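Local coordinates for protein TNF receptor-associated factor 5 (Mus musculus, PDB 4GJH) that probably acts as a trimeric adaptor, its TRAF domain recruiting the cytoplasmic tails of TNF-receptor-family members to downstream immune signalling, at residues 103-114 and 157-168. Numbering follows the deposited sequence.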
loop_
_atom_site.group_PDB
_atom_site.type_symbol
_atom_site.label_atom_id
_atom_site.label_comp_id
_atom_site.label_asym_id
_atom_site.label_seq_id
_atom_site.Cartn_x
_atom_site.Cartn_y
_atom_site.Cartn_z
ATOM N N THR C 103 2.556 5.973 -21.937
ATOM C CA THR C 103 3.918 6.355 -22.267
ATOM C C THR C 103 4.875 5.308 -21.742
ATOM O O THR C 103 4.760 4.867 -20.604
ATOM C CB THR C 103 4.291 7.733 -21.701
ATOM O OG1 THR C 103 3.409 8.729 -22.240
ATOM C CG2 THR C 103 5.731 8.076 -22.073
ATOM N N LEU C 104 5.803 4.911 -22.604
ATOM C CA LEU C 104 6.766 3.858 -22.339
ATOM C C LEU C 104 8.138 4.486 -22.319
ATOM O O LEU C 104 8.443 5.313 -23.179
ATOM C CB LEU C 104 6.718 2.827 -23.460
ATOM C CG LEU C 104 5.396 2.077 -23.606
ATOM C CD1 LEU C 104 5.469 1.073 -24.762
ATOM C CD2 LEU C 104 5.096 1.371 -22.310
ATOM N N MET C 105 8.967 4.093 -21.355
ATOM C CA MET C 105 10.263 4.741 -21.179
ATOM C C MET C 105 11.383 3.824 -20.735
ATOM O O MET C 105 11.181 2.852 -20.005
ATOM C CB MET C 105 10.169 5.882 -20.181
ATOM C CG MET C 105 9.304 7.040 -20.608
ATOM S SD MET C 105 9.470 8.386 -19.414
ATOM C CE MET C 105 7.902 8.220 -18.554
ATOM N N LEU C 106 12.578 4.150 -21.203
ATOM C CA LEU C 106 13.790 3.569 -20.674
ATOM C C LEU C 106 14.546 4.761 -20.120
ATOM O O LEU C 106 14.700 5.779 -20.802
ATOM C CB LEU C 106 14.592 2.871 -21.776
ATOM C CG LEU C 106 16.062 2.537 -21.471
ATOM C CD1 LEU C 106 16.197 1.394 -20.463
ATOM C CD2 LEU C 106 16.814 2.204 -22.737
ATOM N N LEU C 107 15.000 4.642 -18.881
ATOM C CA LEU C 107 15.468 5.814 -18.158
ATOM C C LEU C 107 16.956 6.043 -18.302
ATOM O O LEU C 107 17.754 5.104 -18.216
ATOM C CB LEU C 107 15.086 5.710 -16.681
ATOM C CG LEU C 107 13.574 5.656 -16.448
ATOM C CD1 LEU C 107 13.252 5.681 -14.979
ATOM C CD2 LEU C 107 12.932 6.833 -17.147
ATOM N N ASP C 108 17.322 7.299 -18.520
ATOM C CA ASP C 108 18.720 7.669 -18.578
ATOM C C ASP C 108 19.231 7.836 -17.164
ATOM O O ASP C 108 18.784 8.723 -16.425
ATOM C CB ASP C 108 18.905 8.962 -19.362
ATOM C CG ASP C 108 20.343 9.421 -19.379
ATOM O OD1 ASP C 108 21.255 8.555 -19.334
ATOM O OD2 ASP C 108 20.550 10.650 -19.431
ATOM N N GLN C 109 20.167 6.977 -16.786
ATOM C CA GLN C 109 20.703 6.998 -15.431
ATOM C C GLN C 109 21.861 7.977 -15.264
ATOM O O GLN C 109 22.411 8.092 -14.177
ATOM C CB GLN C 109 21.145 5.601 -15.013
ATOM C CG GLN C 109 19.995 4.635 -14.845
ATOM C CD GLN C 109 20.460 3.240 -14.459
ATOM O OE1 GLN C 109 20.400 2.308 -15.272
ATOM N NE2 GLN C 109 20.921 3.085 -13.205
ATOM N N SER C 110 22.216 8.691 -16.330
ATOM C CA SER C 110 23.373 9.579 -16.295
ATOM C C SER C 110 23.123 10.866 -15.527
ATOM O O SER C 110 24.067 11.536 -15.123
ATOM C CB SER C 110 23.788 9.965 -17.705
ATOM O OG SER C 110 23.206 11.212 -18.040
ATOM N N GLY C 111 21.858 11.227 -15.347
ATOM C CA GLY C 111 21.531 12.514 -14.761
ATOM C C GLY C 111 21.148 13.545 -15.815
ATOM O O GLY C 111 20.446 14.516 -15.515
ATOM N N LYS C 112 21.602 13.335 -17.051
ATOM C CA LYS C 112 21.210 14.199 -18.160
ATOM C C LYS C 112 19.736 13.984 -18.505
ATOM O O LYS C 112 19.179 14.662 -19.377
ATOM C CB LYS C 112 22.080 13.940 -19.392
ATOM C CG LYS C 112 23.557 14.231 -19.199
ATOM C CD LYS C 112 24.358 13.832 -20.443
ATOM C CE LYS C 112 25.860 13.897 -20.198
ATOM N NZ LYS C 112 26.266 13.059 -19.022
ATOM N N LYS C 113 19.113 13.028 -17.824
ATOM C CA LYS C 113 17.696 12.740 -18.023
ATOM C C LYS C 113 17.331 12.633 -19.503
ATOM O O LYS C 113 16.254 13.060 -19.930
ATOM C CB LYS C 113 16.835 13.795 -17.320
ATOM C CG LYS C 113 16.891 13.692 -15.794
ATOM C CD LYS C 113 15.833 14.556 -15.120
ATOM C CE LYS C 113 16.153 16.040 -15.248
ATOM N NZ LYS C 113 17.415 16.398 -14.541
ATOM N N ASN C 114 18.240 12.059 -20.282
ATOM C CA ASN C 114 17.994 11.856 -21.700
ATOM C C ASN C 114 17.277 10.528 -21.960
ATOM O O ASN C 114 17.848 9.595 -22.533
ATOM C CB ASN C 114 19.308 11.899 -22.467
ATOM C CG ASN C 114 19.098 11.908 -23.961
ATOM O OD1 ASN C 114 18.048 12.344 -24.446
ATOM N ND2 ASN C 114 20.089 11.420 -24.704
ATOM N N THR C 157 24.284 5.387 -20.663
ATOM C CA THR C 157 24.067 5.063 -19.268
ATOM C C THR C 157 22.617 4.635 -19.123
ATOM O O THR C 157 21.894 5.087 -18.242
ATOM C CB THR C 157 24.293 6.299 -18.396
ATOM O OG1 THR C 157 23.918 7.460 -19.151
ATOM C CG2 THR C 157 25.751 6.414 -17.997
ATOM N N TYR C 158 22.174 3.783 -20.025
ATOM C CA TYR C 158 20.870 3.183 -19.863
ATOM C C TYR C 158 21.069 1.908 -19.065
ATOM O O TYR C 158 20.172 1.458 -18.353
ATOM C CB TYR C 158 20.233 2.898 -21.215
ATOM C CG TYR C 158 19.880 4.147 -21.982
ATOM C CD1 TYR C 158 18.976 5.072 -21.463
ATOM C CD2 TYR C 158 20.433 4.401 -23.227
ATOM C CE1 TYR C 158 18.640 6.217 -22.166
ATOM C CE2 TYR C 158 20.094 5.531 -23.938
ATOM C CZ TYR C 158 19.202 6.436 -23.409
ATOM O OH TYR C 158 18.871 7.567 -24.124
ATOM N N ILE C 159 22.260 1.332 -19.169
ATOM C CA ILE C 159 22.612 0.250 -18.272
ATOM C C ILE C 159 23.762 0.652 -17.355
ATOM O O ILE C 159 24.839 1.058 -17.804
ATOM C CB ILE C 159 22.996 -1.026 -18.998
ATOM C CG1 ILE C 159 21.929 -1.411 -20.019
ATOM C CG2 ILE C 159 23.201 -2.155 -17.981
ATOM C CD1 ILE C 159 22.223 -2.759 -20.678
ATOM N N LYS C 160 23.519 0.523 -16.057
ATOM C CA LYS C 160 24.519 0.842 -15.074
ATOM C C LYS C 160 24.529 -0.279 -14.065
ATOM O O LYS C 160 23.487 -0.639 -13.528
ATOM C CB LYS C 160 24.175 2.165 -14.408
ATOM C CG LYS C 160 25.282 2.766 -13.571
ATOM C CD LYS C 160 25.044 4.271 -13.436
ATOM C CE LYS C 160 26.086 4.945 -12.547
ATOM N NZ LYS C 160 25.848 4.708 -11.088
ATOM N N ASP C 161 25.711 -0.836 -13.821
ATOM C CA ASP C 161 25.866 -1.946 -12.886
ATOM C C ASP C 161 24.955 -3.093 -13.288
ATOM O O ASP C 161 24.324 -3.734 -12.428
ATOM C CB ASP C 161 25.548 -1.523 -11.444
ATOM C CG ASP C 161 26.253 -0.234 -11.047
ATOM O OD1 ASP C 161 27.371 0.027 -11.548
ATOM O OD2 ASP C 161 25.686 0.527 -10.232
ATOM N N ASP C 162 24.874 -3.331 -14.597
ATOM C CA ASP C 162 24.149 -4.482 -15.118
ATOM C C ASP C 162 22.655 -4.390 -14.825
ATOM O O ASP C 162 21.961 -5.409 -14.791
ATOM C CB ASP C 162 24.716 -5.778 -14.527
ATOM C CG ASP C 162 24.454 -6.997 -15.413
ATOM O OD1 ASP C 162 24.364 -6.830 -16.664
ATOM O OD2 ASP C 162 24.341 -8.122 -14.856
ATOM N N THR C 163 22.155 -3.177 -14.595
ATOM C CA THR C 163 20.720 -3.006 -14.399
ATOM C C THR C 163 20.176 -1.734 -15.049
ATOM O O THR C 163 20.839 -0.684 -15.038
ATOM C CB THR C 163 20.310 -2.998 -12.918
ATOM O OG1 THR C 163 20.033 -1.651 -12.540
ATOM C CG2 THR C 163 21.392 -3.615 -11.982
ATOM N N LEU C 164 18.965 -1.852 -15.612
ATOM C CA LEU C 164 18.266 -0.751 -16.284
ATOM C C LEU C 164 16.879 -0.544 -15.689
ATOM O O LEU C 164 16.333 -1.427 -15.031
ATOM C CB LEU C 164 18.119 -1.034 -17.774
ATOM C CG LEU C 164 17.307 -2.282 -18.181
ATOM C CD1 LEU C 164 15.799 -2.057 -18.124
ATOM C CD2 LEU C 164 17.695 -2.766 -19.582
ATOM N N PHE C 165 16.293 0.616 -15.951
ATOM C CA PHE C 165 14.987 0.933 -15.402
ATOM C C PHE C 165 14.009 1.278 -16.506
ATOM O O PHE C 165 14.277 2.155 -17.332
ATOM C CB PHE C 165 15.088 2.113 -14.421
ATOM C CG PHE C 165 15.867 1.800 -13.176
ATOM C CD1 PHE C 165 15.222 1.406 -12.022
ATOM C CD2 PHE C 165 17.246 1.881 -13.169
ATOM C CE1 PHE C 165 15.934 1.113 -10.873
ATOM C CE2 PHE C 165 17.966 1.591 -12.028
ATOM C CZ PHE C 165 17.304 1.206 -10.876
ATOM N N LEU C 166 12.868 0.594 -16.513
ATOM C CA LEU C 166 11.808 0.929 -17.457
ATOM C C LEU C 166 10.669 1.589 -16.721
ATOM O O LEU C 166 10.394 1.274 -15.574
ATOM C CB LEU C 166 11.272 -0.301 -18.197
ATOM C CG LEU C 166 12.370 -1.145 -18.803
ATOM C CD1 LEU C 166 11.897 -2.500 -19.311
ATOM C CD2 LEU C 166 13.179 -0.331 -19.802
ATOM N N LYS C 167 9.989 2.493 -17.406
ATOM C CA LYS C 167 8.902 3.226 -16.808
ATOM C C LYS C 167 7.687 3.233 -17.714
ATOM O O LYS C 167 7.777 3.562 -18.880
ATOM C CB LYS C 167 9.342 4.662 -16.508
ATOM C CG LYS C 167 8.235 5.533 -15.932
ATOM C CD LYS C 167 8.773 6.879 -15.453
ATOM C CE LYS C 167 7.632 7.854 -15.194
ATOM N NZ LYS C 167 8.068 9.055 -14.445
ATOM N N VAL C 168 6.541 2.867 -17.167
ATOM C CA VAL C 168 5.282 3.037 -17.869
ATOM C C VAL C 168 4.460 4.071 -17.130
ATOM O O VAL C 168 4.414 4.076 -15.900
ATOM C CB VAL C 168 4.488 1.735 -17.918
ATOM C CG1 VAL C 168 3.162 1.956 -18.622
ATOM C CG2 VAL C 168 5.306 0.632 -18.625
HETATM O O HOH W 1 17.760 2.325 -17.257
HETATM O O HOH W 2 22.577 7.507 -21.292
#
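Leu-104 and Val-168 illustrate how successive pairs of antiparallel strands alternate between the two faces of a sheet: at this non-hydrogen-bonded pair both point the same way, CD2 of Leu-104 lying 3.8 Å from CG2 of Val-168. On the other face, at the hydrogen-bonded pair, Met-105 runs alongside the extended chain of Lys-167, its methyl CE against the aliphatic CD and CE. Lys-167 N gives a straight bond to Met-105 O (164°), though from above the carbonyl plane; the return bond from Met-105 N is weak. Leu-106 returns to the first face. Its CG, anti to the backbone N (chi1 164°), lies close enough to the second segment for the methyls to find different partners: Leu-106 CD1 reaches Leu-166 CD2 at 3.5 Å, while Leu-106 CD2 makes an off-centre CH-pi contact with Tyr-158, 4.1 Å from the ring centroid.

Regular pairing then gives way. Leu-107 N still bonds Phe-165 O, 3.0 Å away, but beyond it a water accepts from Phe-165 N and lies within hydrogen-bonding reach of Leu-107 O and Tyr-158 O. Asp-108 folds the following loop around its carboxylate: OD1 accepts from Ser-110 N in an Asx turn, while OD2 takes Ser-110 OG on its syn side and Asn-114 N on its anti side. A second water joins OD1 to Thr-157 N. Gln-109 N bonds Thr-157 O at 2.9 Å, and its side chain crosses Phe-165 with the amide almost perpendicular to the ring. Tyr-158 OH donates to Asn-114 O (2.8 Å), nearly in line with the carbonyl, tying the ring to the far end of the loop that Asp-108 gathers.

In the TRAF-domain beta sandwich, strands 101-106 and 164-170 are the inner pair of one four-stranded sheet, flanked by strands 116-121 and 25-30. Leu-104 and Leu-106 face strand 142-147 of the other sheet, whereas Leu-107 and Phe-165 pack on Leu-93 of a neighbouring subunit.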